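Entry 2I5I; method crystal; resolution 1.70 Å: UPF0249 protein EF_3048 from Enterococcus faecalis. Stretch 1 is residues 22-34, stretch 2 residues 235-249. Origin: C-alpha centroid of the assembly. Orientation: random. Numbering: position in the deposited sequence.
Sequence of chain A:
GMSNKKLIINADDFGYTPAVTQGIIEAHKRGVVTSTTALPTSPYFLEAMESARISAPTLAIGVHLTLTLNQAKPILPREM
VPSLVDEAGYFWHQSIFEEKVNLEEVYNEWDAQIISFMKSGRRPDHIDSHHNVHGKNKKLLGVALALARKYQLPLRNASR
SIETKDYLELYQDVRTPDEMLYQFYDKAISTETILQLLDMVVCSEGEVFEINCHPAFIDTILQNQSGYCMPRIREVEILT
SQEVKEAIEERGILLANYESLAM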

ATOM      1  N   GLN A  22      12.809  -9.249  10.949  1.00 16.41           N
ATOM      2  CA  GLN A  22      13.371  -8.610   9.742  1.00 15.89           C
ATOM      3  C   GLN A  22      14.522  -9.408   9.144  1.00 17.29           C
ATOM      4  O   GLN A  22      14.760  -9.400   7.936  1.00 18.24           O
ATOM      5  CB  GLN A  22      13.813  -7.183  10.057  1.00 17.24           C
ATOM      6  CG  GLN A  22      12.681  -6.239  10.441  1.00 22.70           C
ATOM      7  CD  GLN A  22      11.672  -6.077   9.322  1.00 20.25           C
ATOM      8  OE1 GLN A  22      12.040  -5.990   8.160  1.00 23.95           O
ATOM      9  NE2 GLN A  22      10.379  -5.980   9.627  1.00 23.67           N
ATOM     10  N   GLY A  23      15.263 -10.141   9.970  1.00 16.85           N
ATOM     11  CA  GLY A  23      16.275 -11.035   9.433  1.00 16.89           C
ATOM     12  C   GLY A  23      15.661 -12.140   8.591  1.00 20.80           C
ATOM     13  O   GLY A  23      16.192 -12.479   7.540  1.00 17.98           O
ATOM     14  N   ILE A  24      14.531 -12.688   9.049  1.00 19.28           N
ATOM     15  CA  ILE A  24      13.850 -13.676   8.202  1.00 16.63           C
ATOM     16  C   ILE A  24      13.371 -13.077   6.900  1.00 17.00           C
ATOM     17  O   ILE A  24      13.551 -13.645   5.821  1.00 21.17           O
ATOM     18  CB  ILE A  24      12.681 -14.313   8.975  1.00 21.83           C
ATOM     19  CG1 ILE A  24      13.194 -15.222  10.102  1.00 22.07           C
ATOM     20  CG2 ILE A  24      11.758 -15.091   8.069  1.00 22.80           C
ATOM     21  CD1 ILE A  24      12.183 -15.505  11.178  1.00 17.66           C
ATOM     22  N   ILE A  25      12.755 -11.883   6.954  1.00 15.20           N
ATOM     23  CA  ILE A  25      12.298 -11.258   5.712  1.00 18.28           C
ATOM     24  C   ILE A  25      13.442 -11.062   4.737  1.00 17.60           C
ATOM     25  O   ILE A  25      13.268 -11.283   3.535  1.00 17.00           O
ATOM     26  CB  ILE A  25      11.554  -9.943   6.039  1.00 22.48           C
ATOM     27  CG1 ILE A  25      10.198 -10.193   6.687  1.00 19.71           C
ATOM     28  CG2 ILE A  25      11.412  -9.061   4.801  1.00 21.61           C
ATOM     29  CD1 ILE A  25       9.422  -9.001   7.215  1.00 18.75           C
ATOM     30  N   GLU A  26      14.622 -10.676   5.214  1.00 20.32           N
ATOM     31  CA  GLU A  26      15.801 -10.518   4.363  1.00 18.48           C
ATOM     32  C   GLU A  26      16.212 -11.803   3.645  1.00 15.04           C
ATOM     33  O   GLU A  26      16.516 -11.856   2.465  1.00 19.42           O
ATOM     34  CB  GLU A  26      16.949 -10.011   5.241  1.00 17.23           C
ATOM     35  CG  GLU A  26      18.224  -9.704   4.486  1.00 23.99           C
ATOM     36  CD  GLU A  26      18.193  -8.509   3.558  1.00 30.59           C
ATOM     37  OE1 GLU A  26      17.248  -7.691   3.597  1.00 27.03           O
ATOM     38  OE2 GLU A  26      19.154  -8.382   2.754  1.00 29.29           O
ATOM     39  N   ALA A  27      16.251 -12.860   4.450  1.00 18.52           N
ATOM     40  CA  ALA A  27      16.627 -14.189   3.992  1.00 21.68           C
ATOM     41  C   ALA A  27      15.651 -14.710   2.950  1.00 20.50           C
ATOM     42  O   ALA A  27      16.027 -15.489   2.079  1.00 20.08           O
ATOM     43  CB  ALA A  27      16.684 -15.102   5.224  1.00 18.97           C
ATOM     44  N   HIS A  28      14.393 -14.284   3.014  1.00 17.08           N
ATOM     45  CA  HIS A  28      13.438 -14.671   1.979  1.00 18.63           C
ATOM     46  C   HIS A  28      13.593 -13.821   0.727  1.00 24.77           C
ATOM     47  O   HIS A  28      13.718 -14.332  -0.393  1.00 22.03           O
ATOM     48  CB  HIS A  28      12.015 -14.560   2.518  1.00 18.53           C
ATOM     49  CG  HIS A  28      10.922 -14.626   1.513  1.00 20.49           C
ATOM     50  ND1 HIS A  28      10.584 -15.806   0.882  1.00 20.56           N
ATOM     51  CD2 HIS A  28      10.085 -13.694   1.004  1.00 21.38           C
ATOM     52  CE1 HIS A  28       9.597 -15.598   0.034  1.00 22.99           C
ATOM     53  NE2 HIS A  28       9.264 -14.323   0.090  1.00 23.17           N
ATOM     54  N   LYS A  29      13.595 -12.504   0.911  1.00 21.22           N
ATOM     55  CA  LYS A  29      13.532 -11.581  -0.225  1.00 22.48           C
ATOM     56  C   LYS A  29      14.827 -11.571  -1.024  1.00 17.68           C
ATOM     57  O   LYS A  29      14.754 -11.429  -2.244  1.00 21.14           O
ATOM     58  CB  LYS A  29      13.178 -10.172   0.268  1.00 23.38           C
ATOM     59  CG  LYS A  29      11.734 -10.043   0.741  1.00 27.09           C
ATOM     60  CD  LYS A  29      11.441  -8.645   1.267  1.00 31.91           C
ATOM     61  CE  LYS A  29      10.798  -7.785   0.188  1.00 39.02           C
ATOM     62  NZ  LYS A  29      10.972  -6.326   0.508  1.00 36.64           N
ATOM     63  N   ARG A  30      15.970 -11.704  -0.367  1.00 20.45           N
ATOM     64  CA  ARG A  30      17.273 -11.730  -0.991  1.00 16.85           C
ATOM     65  C   ARG A  30      17.881 -13.123  -1.079  1.00 22.12           C
ATOM     66  O   ARG A  30      18.978 -13.314  -1.588  1.00 22.25           O
ATOM     67  CB  ARG A  30      18.264 -10.844  -0.187  1.00 24.97           C
ATOM     68  CG  ARG A  30      19.339 -10.254  -1.100  1.00 35.01           C
ATOM     69  CD  ARG A  30      20.449  -9.554  -0.316  1.00 31.50           C
ATOM     70  NE  ARG A  30      19.899  -8.389   0.368  1.00 41.08           N
ATOM     71  CZ  ARG A  30      19.637  -7.213  -0.186  1.00 46.09           C
ATOM     72  NH1 ARG A  30      19.869  -6.971  -1.465  1.00 38.88           N
ATOM     73  NH2 ARG A  30      19.131  -6.233   0.558  1.00 31.71           N
ATOM     74  N   GLY A  31      17.207 -14.141  -0.541  1.00 22.74           N
ATOM     75  CA  GLY A  31      17.839 -15.433  -0.332  1.00 21.47           C
ATOM     76  C   GLY A  31      16.889 -16.586  -0.637  1.00 18.96           C
ATOM     77  O   GLY A  31      15.916 -16.410  -1.357  1.00 23.81           O
ATOM     78  N   VAL A  32      17.154 -17.766  -0.072  1.00 24.34           N
ATOM     79  CA  VAL A  32      16.359 -18.927  -0.499  1.00 23.52           C
ATOM     80  C   VAL A  32      15.317 -19.393   0.505  1.00 25.89           C
ATOM     81  O   VAL A  32      14.673 -20.434   0.286  1.00 22.82           O
ATOM     82  CB  VAL A  32      17.317 -20.088  -0.872  1.00 28.32           C
ATOM     83  CG1 VAL A  32      18.134 -19.710  -2.106  1.00 25.15           C
ATOM     84  CG2 VAL A  32      18.216 -20.451   0.290  1.00 20.87           C
ATOM     85  N   VAL A  33      15.068 -18.674   1.590  1.00 20.42           N
ATOM     86  CA  VAL A  33      14.008 -19.003   2.541  1.00 20.19           C
ATOM     87  C   VAL A  33      12.653 -18.857   1.855  1.00 23.76           C
ATOM     88  O   VAL A  33      12.315 -17.809   1.290  1.00 23.27           O
ATOM     89  CB  VAL A  33      14.049 -18.139   3.812  1.00 19.26           C
ATOM     90  CG1 VAL A  33      12.815 -18.371   4.673  1.00 18.44           C
ATOM     91  CG2 VAL A  33      15.335 -18.410   4.586  1.00 18.62           C
ATOM     92  N   THR A  34      11.845 -19.920   1.868  1.00 18.29           N
ATOM     93  CA  THR A  34      10.563 -19.866   1.166  1.00 19.84           C
ATOM     94  C   THR A  34       9.362 -19.843   2.085  1.00 17.68           C
ATOM     95  O   THR A  34       8.217 -19.601   1.655  1.00 20.28           O
ATOM     96  CB  THR A  34      10.404 -21.102   0.235  1.00 25.38           C
ATOM     97  OG1 THR A  34      10.161 -22.208   1.116  1.00 26.97           O
ATOM     98  CG2 THR A  34      11.658 -21.419  -0.547  1.00 17.91           C
ATOM     99  N   GLU A 235      23.689 -17.252   9.272  1.00 22.83           N
ATOM    100  CA  GLU A 235      22.681 -17.961   8.488  1.00 24.73           C
ATOM    101  C   GLU A 235      22.082 -17.059   7.425  1.00 19.77           C
ATOM    102  O   GLU A 235      21.871 -17.473   6.291  1.00 24.72           O
ATOM    103  CB  GLU A 235      21.569 -18.509   9.396  1.00 21.87           C
ATOM    104  CG  GLU A 235      22.043 -19.503  10.448  1.00 28.67           C
ATOM    105  CD  GLU A 235      20.909 -20.337  11.035  1.00 25.62           C
ATOM    106  OE1 GLU A 235      19.885 -20.520  10.358  1.00 25.08           O
ATOM    107  OE2 GLU A 235      21.076 -20.797  12.184  1.00 24.84           O
ATOM    108  N   VAL A 236      21.772 -15.804   7.812  1.00 25.19           N
ATOM    109  CA  VAL A 236      21.281 -14.880   6.794  1.00 21.00           C
ATOM    110  C   VAL A 236      22.297 -14.784   5.664  1.00 14.40           C
ATOM    111  O   VAL A 236      21.970 -14.815   4.475  1.00 20.25           O
ATOM    112  CB  VAL A 236      21.029 -13.463   7.323  1.00 26.38           C
ATOM    113  CG1 VAL A 236      20.538 -12.591   6.168  1.00 27.47           C
ATOM    114  CG2 VAL A 236      20.017 -13.458   8.453  1.00 20.36           C
ATOM    115  N   GLU A 237      23.560 -14.704   6.096  1.00 19.23           N
ATOM    116  CA  GLU A 237      24.582 -14.484   5.074  1.00 25.01           C
ATOM    117  C   GLU A 237      24.617 -15.654   4.114  1.00 25.23           C
ATOM    118  O   GLU A 237      24.683 -15.518   2.899  1.00 23.51           O
ATOM    119  CB  GLU A 237      25.922 -14.245   5.772  1.00 23.54           C
ATOM    120  CG  GLU A 237      27.066 -13.957   4.836  1.00 29.46           C
ATOM    121  CD  GLU A 237      28.385 -13.754   5.568  1.00 34.19           C
ATOM    122  OE1 GLU A 237      28.604 -14.308   6.665  1.00 34.40           O
ATOM    123  OE2 GLU A 237      29.206 -13.002   4.993  1.00 31.60           O
ATOM    124  N   ILE A 238      24.578 -16.852   4.698  1.00 22.95           N
ATOM    125  CA  ILE A 238      24.687 -18.044   3.845  1.00 21.52           C
ATOM    126  C   ILE A 238      23.434 -18.225   3.016  1.00 16.67           C
ATOM    127  O   ILE A 238      23.482 -18.523   1.828  1.00 23.02           O
ATOM    128  CB  ILE A 238      24.950 -19.288   4.716  1.00 23.52           C
ATOM    129  CG1 ILE A 238      26.352 -19.312   5.312  1.00 25.14           C
ATOM    130  CG2 ILE A 238      24.646 -20.547   3.918  1.00 25.60           C
ATOM    131  CD1 ILE A 238      26.498 -20.045   6.608  1.00 29.20           C
ATOM    132  N   LEU A 239      22.262 -18.030   3.623  1.00 19.00           N
ATOM    133  CA  LEU A 239      21.026 -18.230   2.866  1.00 23.53           C
ATOM    134  C   LEU A 239      20.781 -17.188   1.779  1.00 25.54           C
ATOM    135  O   LEU A 239      19.940 -17.401   0.910  1.00 21.68           O
ATOM    136  CB  LEU A 239      19.811 -18.265   3.808  1.00 25.17           C
ATOM    137  CG  LEU A 239      19.864 -19.404   4.840  1.00 25.06           C
ATOM    138  CD1 LEU A 239      18.815 -19.224   5.918  1.00 33.37           C
ATOM    139  CD2 LEU A 239      19.698 -20.737   4.120  1.00 30.00           C
ATOM    140  N   THR A 240      21.499 -16.067   1.785  1.00 20.98           N
ATOM    141  CA  THR A 240      21.360 -15.062   0.744  1.00 23.51           C
ATOM    142  C   THR A 240      22.543 -15.070  -0.221  1.00 27.62           C
ATOM    143  O   THR A 240      22.623 -14.217  -1.117  1.00 25.20           O
ATOM    144  CB  THR A 240      21.240 -13.645   1.355  1.00 20.79           C
ATOM    145  OG1 THR A 240      22.435 -13.397   2.097  1.00 20.31           O
ATOM    146  CG2 THR A 240      20.086 -13.553   2.323  1.00 19.77           C
ATOM    147  N   SER A 241      23.459 -16.027  -0.066  1.00 25.52           N
ATOM    148  CA  SER A 241      24.635 -16.105  -0.924  1.00 23.40           C
ATOM    149  C   SER A 241      24.328 -16.628  -2.317  1.00 29.11           C
ATOM    150  O   SER A 241      23.450 -17.458  -2.543  1.00 26.98           O
ATOM    151  CB  SER A 241      25.725 -16.951  -0.257  1.00 30.54           C
ATOM    152  OG  SER A 241      25.417 -18.332  -0.164  1.00 29.37           O
ATOM    153  N   GLN A 242      25.070 -16.118  -3.310  1.00 27.35           N
ATOM    154  CA  GLN A 242      24.970 -16.594  -4.676  1.00 28.50           C
ATOM    155  C   GLN A 242      25.286 -18.081  -4.808  1.00 28.65           C
ATOM    156  O   GLN A 242      24.672 -18.775  -5.617  1.00 34.91           O
ATOM    157  CB  GLN A 242      25.933 -15.805  -5.578  1.00 41.69           C
ATOM    158  CG  GLN A 242      25.664 -16.060  -7.062  1.00 52.95           C
ATOM    159  CD  GLN A 242      24.928 -14.877  -7.672  1.00 62.26           C
ATOM    160  OE1 GLN A 242      25.560 -13.850  -7.927  1.00 64.06           O
ATOM    161  NE2 GLN A 242      23.627 -15.022  -7.905  1.00 66.38           N
ATOM    162  N   GLU A 243      26.243 -18.563  -4.026  1.00 32.74           N
ATOM    163  CA  GLU A 243      26.644 -19.962  -4.070  1.00 27.98           C
ATOM    164  C   GLU A 243      25.486 -20.877  -3.706  1.00 31.86           C
ATOM    165  O   GLU A 243      25.236 -21.901  -4.340  1.00 31.84           O
ATOM    166  CB  GLU A 243      27.797 -20.229  -3.100  1.00 31.41           C
ATOM    167  CG  GLU A 243      28.249 -21.685  -3.170  1.00 38.63           C
ATOM    168  CD  GLU A 243      29.513 -21.938  -2.366  1.00 52.43           C
ATOM    169  OE1 GLU A 243      29.946 -21.005  -1.655  1.00 58.74           O
ATOM    170  OE2 GLU A 243      30.064 -23.057  -2.449  1.00 50.01           O
ATOM    171  N   VAL A 244      24.760 -20.483  -2.658  1.00 29.59           N
ATOM    172  CA  VAL A 244      23.619 -21.310  -2.271  1.00 27.03           C
ATOM    173  C   VAL A 244      22.559 -21.309  -3.348  1.00 28.16           C
ATOM    174  O   VAL A 244      22.094 -22.380  -3.745  1.00 26.16           O
ATOM    175  CB  VAL A 244      23.033 -20.831  -0.927  1.00 26.82           C
ATOM    176  CG1 VAL A 244      21.748 -21.587  -0.640  1.00 31.34           C
ATOM    177  CG2 VAL A 244      24.087 -20.997   0.153  1.00 26.00           C
ATOM    178  N   LYS A 245      22.174 -20.131  -3.848  1.00 29.08           N
ATOM    179  CA  LYS A 245      21.177 -20.082  -4.914  1.00 34.36           C
ATOM    180  C   LYS A 245      21.609 -20.923  -6.111  1.00 35.23           C
ATOM    181  O   LYS A 245      20.801 -21.702  -6.621  1.00 31.41           O
ATOM    182  CB  LYS A 245      20.914 -18.635  -5.348  1.00 39.78           C
ATOM    183  CG  LYS A 245      20.233 -17.845  -4.233  1.00 39.25           C
ATOM    184  CD  LYS A 245      20.058 -16.386  -4.622  1.00 43.06           C
ATOM    185  CE  LYS A 245      19.664 -15.549  -3.414  1.00 35.83           C
ATOM    186  NZ  LYS A 245      20.518 -14.337  -3.257  1.00 46.10           N
ATOM    187  N   GLU A 246      22.860 -20.777  -6.536  1.00 31.04           N
ATOM    188  CA  GLU A 246      23.344 -21.555  -7.681  1.00 31.52           C
ATOM    189  C   GLU A 246      23.277 -23.056  -7.419  1.00 28.33           C
ATOM    190  O   GLU A 246      22.922 -23.822  -8.324  1.00 36.03           O
ATOM    191  CB  GLU A 246      24.775 -21.122  -8.046  1.00 37.61           C
ATOM    192  CG  GLU A 246      24.760 -19.869  -8.920  1.00 39.43           C
ATOM    193  CD  GLU A 246      26.099 -19.187  -9.082  1.00 43.03           C
ATOM    194  OE1 GLU A 246      27.128 -19.778  -8.689  1.00 45.09           O
ATOM    195  OE2 GLU A 246      26.083 -18.051  -9.619  1.00 49.76           O
ATOM    196  N   ALA A 247      23.602 -23.487  -6.208  1.00 25.34           N
ATOM    197  CA  ALA A 247      23.629 -24.915  -5.882  1.00 25.97           C
ATOM    198  C   ALA A 247      22.262 -25.556  -6.075  1.00 35.10           C
ATOM    199  O   ALA A 247      22.121 -26.654  -6.629  1.00 35.97           O
ATOM    200  CB  ALA A 247      24.092 -25.159  -4.461  1.00 28.38           C
ATOM    201  N   ILE A 248      21.227 -24.859  -5.603  1.00 27.33           N
ATOM    202  CA  ILE A 248      19.872 -25.419  -5.756  1.00 24.30           C
ATOM    203  C   ILE A 248      19.547 -25.525  -7.234  1.00 38.45           C
ATOM    204  O   ILE A 248      19.010 -26.519  -7.731  1.00 31.82           O
ATOM    205  CB  ILE A 248      18.887 -24.551  -4.956  1.00 30.89           C
ATOM    206  CG1 ILE A 248      18.972 -24.868  -3.452  1.00 34.24           C
ATOM    207  CG2 ILE A 248      17.462 -24.635  -5.467  1.00 31.05           C
ATOM    208  CD1 ILE A 248      18.757 -23.682  -2.540  1.00 28.05           C
ATOM    209  N   GLU A 249      19.942 -24.476  -7.960  1.00 38.56           N
ATOM    210  CA  GLU A 249      19.828 -24.428  -9.408  1.00 39.22           C
ATOM    211  C   GLU A 249      20.495 -25.632 -10.080  1.00 34.21           C
ATOM    212  O   GLU A 249      19.845 -26.363 -10.829  1.00 39.79           O
ATOM    213  CB  GLU A 249      20.431 -23.128  -9.960  1.00 44.45           C
ATOM    214  CG  GLU A 249      19.758 -21.854  -9.505  1.00 59.67           C
ATOM    215  CD  GLU A 249      19.795 -20.698 -10.481  1.00 68.69           C
ATOM    216  OE1 GLU A 249      20.108 -20.894 -11.675  1.00 82.73           O
ATOM    217  OE2 GLU A 249      19.493 -19.561 -10.041  1.00 67.07           O
TER

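Where a helix ends, its last carbonyls lose their helical partners, and packing two helix ends together offers one way of supplying replacements. The contact between residues 22-34 and 235-249 of this Enterococcus faecalis protein is a compact example. The helix of the first stretch ends at Lys-29, and Arg-30 O is taken up by the other stretch: Lys-245 NZ donates to it at 2.5 Å, a very short hydrogen bond. The same ammonium group also donates to Thr-240 O, 3.0 Å from Lys-245 NZ, so one lysine serves a carbonyl from each stretch.

Leu-239, the last residue of its helix, has its carbonyl answered in turn: Val-32 N donates to Leu-239 O at 3.0 Å. Close backbone approach accompanies this exchange. Gly-31 CA lies 3.7 Å from Thr-240 CA and 3.1 Å from Leu-239 O, and a CB on Gly-31 would clash with that oxygen and with Thr-240 CG2.

Other polar groups are satisfied locally. Arg-30 NE forms a salt bridge with Glu-26 OE2 at 2.5 Å, one helical turn back, while Arg-30 NH2 adds a weak hydrogen bond to Glu-26 OE2 at 3.1 Å. His-28 ND1 donates to Val-33 O at 2.7 Å, tying the departing chain back to its helix. Ser-241 works in both directions: Ser-241 OG donates to Ile-238 O at 2.8 Å and accepts a weak capping bond from Val-244 N at 3.4 Å, linking the end of one helix to the start of the next.

Apolar contacts accompany these bonds. Val-32 points toward the second stretch, with its CG2 3.8 Å from Val-244 CG1 and its CG1 4.0 Å from Ile-248 CD1. Val-33 CG2 meets Leu-239 CD1 at 3.8 Å.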